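PDB 7DVU: HTH marR-type domain-containing protein from Streptococcus agalactiae serotype III, which probably acts as a DNA-binding transcription factor of the MarR family and binds heme b through its iron. Local coordinates for residues A[33-38]-A[67-72]; A[38-43]-A[104-109]. All coordinates share one frame; numbering follows the deposited sequence.

Interaction 1. Residues A[33-38]-A[67-72]; sequences GPQGHL and SNLVKR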
# COMPACT_ATOMS: atom_id res chain seq x y z
N GLY A 33 -9.69 2.63 -13.92
CA GLY A 33 -10.67 2.70 -12.85
C GLY A 33 -12.12 2.84 -13.33
O GLY A 33 -12.58 2.04 -14.15
N PRO A 34 -12.89 3.83 -12.83
CA PRO A 34 -14.32 3.95 -13.14
C PRO A 34 -14.71 4.21 -14.60
O PRO A 34 -15.79 3.82 -15.00
CB PRO A 34 -14.84 5.07 -12.21
CG PRO A 34 -13.61 5.85 -11.83
CD PRO A 34 -12.45 4.87 -11.88
N GLN A 35 -13.84 4.87 -15.39
CA GLN A 35 -14.14 5.04 -16.81
C GLN A 35 -14.28 3.65 -17.43
O GLN A 35 -15.27 3.34 -18.10
CB GLN A 35 -13.08 5.90 -17.51
CG GLN A 35 -13.19 7.37 -17.16
CD GLN A 35 -12.31 8.24 -18.02
OE1 GLN A 35 -12.29 8.14 -19.25
NE2 GLN A 35 -11.58 9.12 -17.38
N GLY A 36 -13.28 2.79 -17.17
CA GLY A 36 -13.24 1.46 -17.74
C GLY A 36 -14.44 0.62 -17.31
O GLY A 36 -14.93 -0.18 -18.12
N HIS A 37 -14.89 0.79 -16.04
CA HIS A 37 -16.01 0.02 -15.53
C HIS A 37 -17.25 0.35 -16.34
O HIS A 37 -17.97 -0.55 -16.74
CB HIS A 37 -16.22 0.26 -14.01
CG HIS A 37 -17.29 -0.59 -13.40
ND1 HIS A 37 -18.65 -0.31 -13.51
CD2 HIS A 37 -17.22 -1.70 -12.62
CE1 HIS A 37 -19.35 -1.22 -12.86
NE2 HIS A 37 -18.50 -2.07 -12.30
N LEU A 38 -17.48 1.64 -16.56
CA LEU A 38 -18.64 2.15 -17.26
C LEU A 38 -18.57 1.77 -18.74
O LEU A 38 -19.56 1.33 -19.31
CB LEU A 38 -18.67 3.67 -17.07
CG LEU A 38 -20.07 4.27 -17.20
CD1 LEU A 38 -21.04 3.50 -16.29
CD2 LEU A 38 -20.06 5.74 -16.83
N SER A 67 -21.23 13.02 -12.49
CA SER A 67 -21.29 14.16 -13.38
C SER A 67 -19.90 14.44 -13.94
O SER A 67 -19.75 14.62 -15.15
CB SER A 67 -21.86 15.36 -12.69
OG SER A 67 -21.86 16.47 -13.57
N ASN A 68 -18.88 14.46 -13.08
CA ASN A 68 -17.55 14.80 -13.54
C ASN A 68 -17.03 13.68 -14.43
O ASN A 68 -16.49 13.96 -15.49
CB ASN A 68 -16.56 15.09 -12.41
CG ASN A 68 -16.76 16.47 -11.83
OD1 ASN A 68 -17.02 16.62 -10.64
ND2 ASN A 68 -16.67 17.48 -12.68
N LEU A 69 -17.22 12.44 -13.97
CA LEU A 69 -16.79 11.24 -14.66
C LEU A 69 -17.33 11.21 -16.09
O LEU A 69 -16.57 11.00 -17.02
CB LEU A 69 -17.27 10.02 -13.89
CG LEU A 69 -16.92 8.67 -14.52
CD1 LEU A 69 -15.42 8.40 -14.41
CD2 LEU A 69 -17.69 7.57 -13.82
N VAL A 70 -18.65 11.43 -16.28
CA VAL A 70 -19.25 11.28 -17.60
C VAL A 70 -18.84 12.42 -18.53
O VAL A 70 -18.70 12.21 -19.73
CB VAL A 70 -20.77 11.05 -17.58
CG1 VAL A 70 -21.06 9.76 -16.83
CG2 VAL A 70 -21.56 12.25 -17.03
N LYS A 71 -18.70 13.63 -17.98
CA LYS A 71 -18.24 14.77 -18.76
C LYS A 71 -16.83 14.50 -19.31
O LYS A 71 -16.52 14.88 -20.45
CB LYS A 71 -18.33 16.06 -17.93
CG LYS A 71 -17.67 17.29 -18.53
CD LYS A 71 -17.90 18.57 -17.73
CE LYS A 71 -17.00 19.72 -18.17
NZ LYS A 71 -17.46 21.03 -17.65
N ARG A 72 -15.99 13.82 -18.50
CA ARG A 72 -14.63 13.50 -18.90
C ARG A 72 -14.63 12.38 -19.95
O ARG A 72 -13.87 12.42 -20.91
CB ARG A 72 -13.76 13.12 -17.69
CG ARG A 72 -13.05 14.29 -17.03
CD ARG A 72 -12.73 14.03 -15.57
NE ARG A 72 -12.28 12.67 -15.29
CZ ARG A 72 -12.63 11.95 -14.22
NH1 ARG A 72 -13.47 12.43 -13.32
NH2 ARG A 72 -12.15 10.72 -14.06
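Leu69 meets Pro34, Gln35 and Leu38 in a largely apolar helix-helix contact within the winged-helix region, which probably binds DNA, where the start of helix 34-44 packs on helix 63-76. The two short axes come within 10.6 Å at a signed crossing angle of -74°, so the backbones diverge quickly and the contact is compact, burying 250 Å² in all. Closest in backbone are Gln35 and Leu69, with CA atoms 7.1 Å apart. Leu69 has the largest share of the buried surface: its CG lies opposite the backbone N (chi1 179°), and the two methyls reach the other helix although the CB does not point straight at it. CD1 of Leu69 rests on the aliphatic CG of Gln35 at 3.7 Å, the two side chains running past one another in opposite directions. The same CD1 is 4.0 Å from CB of Pro34, in the first turn. One turn further on, CD2 of Leu38 takes up the apolar line, 4.1 Å from CG1 of Val70 and 4.2 Å from CD2 of Leu69. The polar edge is different in kind. NE2 of Gln35 lies 3.7 Å from NH2 of Arg72, but both nitrogens are donors, so this is a van der Waals approach; the amide and guanidinium planes are 69° apart. The amide oxygen OE1 of buried Gln35 is satisfied instead by ND2 of Asn76, further along helix 63-76. Leu59 of helix 52-59 and Ile61 also touch Leu69, while Ile79 and Ile81 of the wing strand cover Val70. A three-helix core followed by a two-stranded wing, with helix 63-76 in the position of the recognition helix, is the winged helix-turn-helix arrangement of MarR proteins.

Interaction 2. Residues A[38-43]-A[104-109]; sequences LVMHLY and TQFEIF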
# COMPACT_ATOMS: atom_id res chain seq x y z
N LEU A 38 -17.48 1.64 -16.56
CA LEU A 38 -18.64 2.15 -17.26
C LEU A 38 -18.57 1.77 -18.74
O LEU A 38 -19.56 1.33 -19.31
CB LEU A 38 -18.67 3.67 -17.07
CG LEU A 38 -20.07 4.27 -17.20
CD1 LEU A 38 -21.04 3.50 -16.29
CD2 LEU A 38 -20.06 5.74 -16.83
N VAL A 39 -17.38 1.89 -19.34
CA VAL A 39 -17.19 1.50 -20.74
C VAL A 39 -17.54 0.03 -20.92
O VAL A 39 -18.29 -0.33 -21.83
CB VAL A 39 -15.75 1.80 -21.21
CG1 VAL A 39 -15.38 0.96 -22.43
CG2 VAL A 39 -15.56 3.28 -21.52
N MET A 40 -17.06 -0.83 -20.01
CA MET A 40 -17.27 -2.28 -20.08
C MET A 40 -18.71 -2.64 -19.78
O MET A 40 -19.27 -3.54 -20.39
CB MET A 40 -16.38 -3.00 -19.07
CG MET A 40 -14.92 -2.86 -19.42
SD MET A 40 -14.62 -3.17 -21.20
CE MET A 40 -14.96 -4.93 -21.29
N HIS A 41 -19.33 -1.90 -18.86
CA HIS A 41 -20.74 -2.12 -18.61
C HIS A 41 -21.53 -1.80 -19.87
O HIS A 41 -22.29 -2.64 -20.33
CB HIS A 41 -21.23 -1.32 -17.39
CG HIS A 41 -22.44 -1.94 -16.78
ND1 HIS A 41 -23.72 -1.46 -17.01
CD2 HIS A 41 -22.57 -3.03 -16.00
CE1 HIS A 41 -24.59 -2.21 -16.37
NE2 HIS A 41 -23.90 -3.17 -15.73
N LEU A 42 -21.32 -0.59 -20.43
CA LEU A 42 -22.07 -0.17 -21.59
C LEU A 42 -21.82 -1.17 -22.71
O LEU A 42 -22.77 -1.57 -23.38
CB LEU A 42 -21.64 1.23 -22.02
CG LEU A 42 -22.24 2.37 -21.22
CD1 LEU A 42 -21.50 3.65 -21.52
CD2 LEU A 42 -23.74 2.50 -21.51
N TYR A 43 -20.56 -1.61 -22.86
CA TYR A 43 -20.14 -2.51 -23.93
C TYR A 43 -20.85 -3.87 -23.82
O TYR A 43 -21.21 -4.46 -24.84
CB TYR A 43 -18.62 -2.74 -23.88
CG TYR A 43 -18.09 -3.54 -25.03
CD1 TYR A 43 -18.27 -3.12 -26.34
CD2 TYR A 43 -17.41 -4.73 -24.83
CE1 TYR A 43 -17.80 -3.85 -27.41
CE2 TYR A 43 -16.91 -5.47 -25.90
CZ TYR A 43 -17.12 -5.04 -27.19
OH TYR A 43 -16.65 -5.79 -28.23
N THR A 104 -12.75 -3.08 -26.35
CA THR A 104 -12.19 -4.33 -26.84
C THR A 104 -10.71 -4.40 -26.48
O THR A 104 -10.21 -5.46 -26.10
CB THR A 104 -12.48 -4.51 -28.36
OG1 THR A 104 -11.95 -3.39 -29.06
CG2 THR A 104 -13.96 -4.57 -28.68
N GLN A 105 -9.99 -3.28 -26.62
CA GLN A 105 -8.62 -3.18 -26.15
C GLN A 105 -8.49 -3.38 -24.64
O GLN A 105 -7.50 -3.94 -24.19
CB GLN A 105 -8.03 -1.82 -26.51
CG GLN A 105 -7.78 -1.71 -28.02
CD GLN A 105 -7.69 -0.27 -28.47
OE1 GLN A 105 -7.18 0.58 -27.76
NE2 GLN A 105 -8.22 0.00 -29.66
N PHE A 106 -9.48 -2.88 -23.86
CA PHE A 106 -9.43 -3.02 -22.41
C PHE A 106 -9.52 -4.49 -22.02
O PHE A 106 -8.82 -4.94 -21.12
CB PHE A 106 -10.49 -2.15 -21.71
CG PHE A 106 -10.31 -2.02 -20.22
CD1 PHE A 106 -9.25 -1.29 -19.71
CD2 PHE A 106 -11.23 -2.59 -19.33
CE1 PHE A 106 -9.09 -1.16 -18.33
CE2 PHE A 106 -11.07 -2.44 -17.95
CZ PHE A 106 -10.00 -1.72 -17.46
N GLU A 107 -10.40 -5.25 -22.69
CA GLU A 107 -10.60 -6.66 -22.39
C GLU A 107 -9.29 -7.42 -22.61
O GLU A 107 -8.91 -8.27 -21.80
CB GLU A 107 -11.65 -7.20 -23.36
CG GLU A 107 -12.82 -7.90 -22.67
CD GLU A 107 -13.96 -8.15 -23.64
OE1 GLU A 107 -13.75 -8.01 -24.88
OE2 GLU A 107 -15.04 -8.49 -23.17
N ILE A 108 -8.60 -7.12 -23.72
CA ILE A 108 -7.34 -7.79 -24.05
C ILE A 108 -6.31 -7.43 -22.99
O ILE A 108 -5.64 -8.30 -22.42
CB ILE A 108 -6.86 -7.42 -25.47
CG1 ILE A 108 -7.87 -7.90 -26.52
CG2 ILE A 108 -5.45 -7.95 -25.73
CD1 ILE A 108 -7.59 -7.40 -27.94
N PHE A 109 -6.24 -6.13 -22.68
CA PHE A 109 -5.36 -5.63 -21.64
C PHE A 109 -5.55 -6.46 -20.36
O PHE A 109 -4.59 -6.91 -19.75
CB PHE A 109 -5.62 -4.14 -21.41
CG PHE A 109 -5.07 -3.57 -20.11
CD1 PHE A 109 -3.71 -3.45 -19.93
CD2 PHE A 109 -5.92 -3.13 -19.11
CE1 PHE A 109 -3.19 -2.96 -18.74
CE2 PHE A 109 -5.40 -2.62 -17.91
CZ PHE A 109 -4.04 -2.52 -17.74
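A Met-aromatic contact between Met40 and Phe106 sits beside a heme pocket, for the Phe106 side chain is about 4 Å from a bound heme and about 8 Å from the side chain of His114, an axial ligand of the heme iron. CG of Met40 packs 3.7 Å from CD2 of Phe106, and SD of Met40 lies 5.2 Å from the centroid of the Phe106 ring, 74° off its normal, an oblique approach. Bends at chi2 (-46°) and chi3 bring the methionine back on itself, placing its CE 3.9 Å from CG of Glu107. At the more open end, the Tyr43 ring crosses Thr104 at about a right angle, with CZ of Tyr43 3.5 Å from CG2 of Thr104; the still shorter approach of OH of Tyr43 to that methyl is doubtful. OG1 of Thr104 bonds back to the carbonyl of Gln101 in its own helix. Segments 38-43 and 104-109 cross at -112° with axes 10.4 Å apart, joining helix 34-44 to helix 97-117. Ala103 of the latter also meets Met40 and Tyr43, while Met1 of the second subunit packs on Met40.

Interactions 1 and 2 are laid out along helix 34-44, with centres 13 Å apart; Leu38 belongs to both segments but touches its partner only in interaction 1. The beginning of this helix meets helix 63-76 in interaction 1, and the following turns meet helix 97-117 in interaction 2. In chain order the segments run 33-38, 38-43, 67-72 and 104-109, so the two pairings alternate; strands 79-83 and 91-95 come between the last two. Helix 34-44 therefore lies between the probable DNA-reading helix and the long helix that carries His114. One helix thus packs on both, joining the winged-helix part to the heme side of the fold.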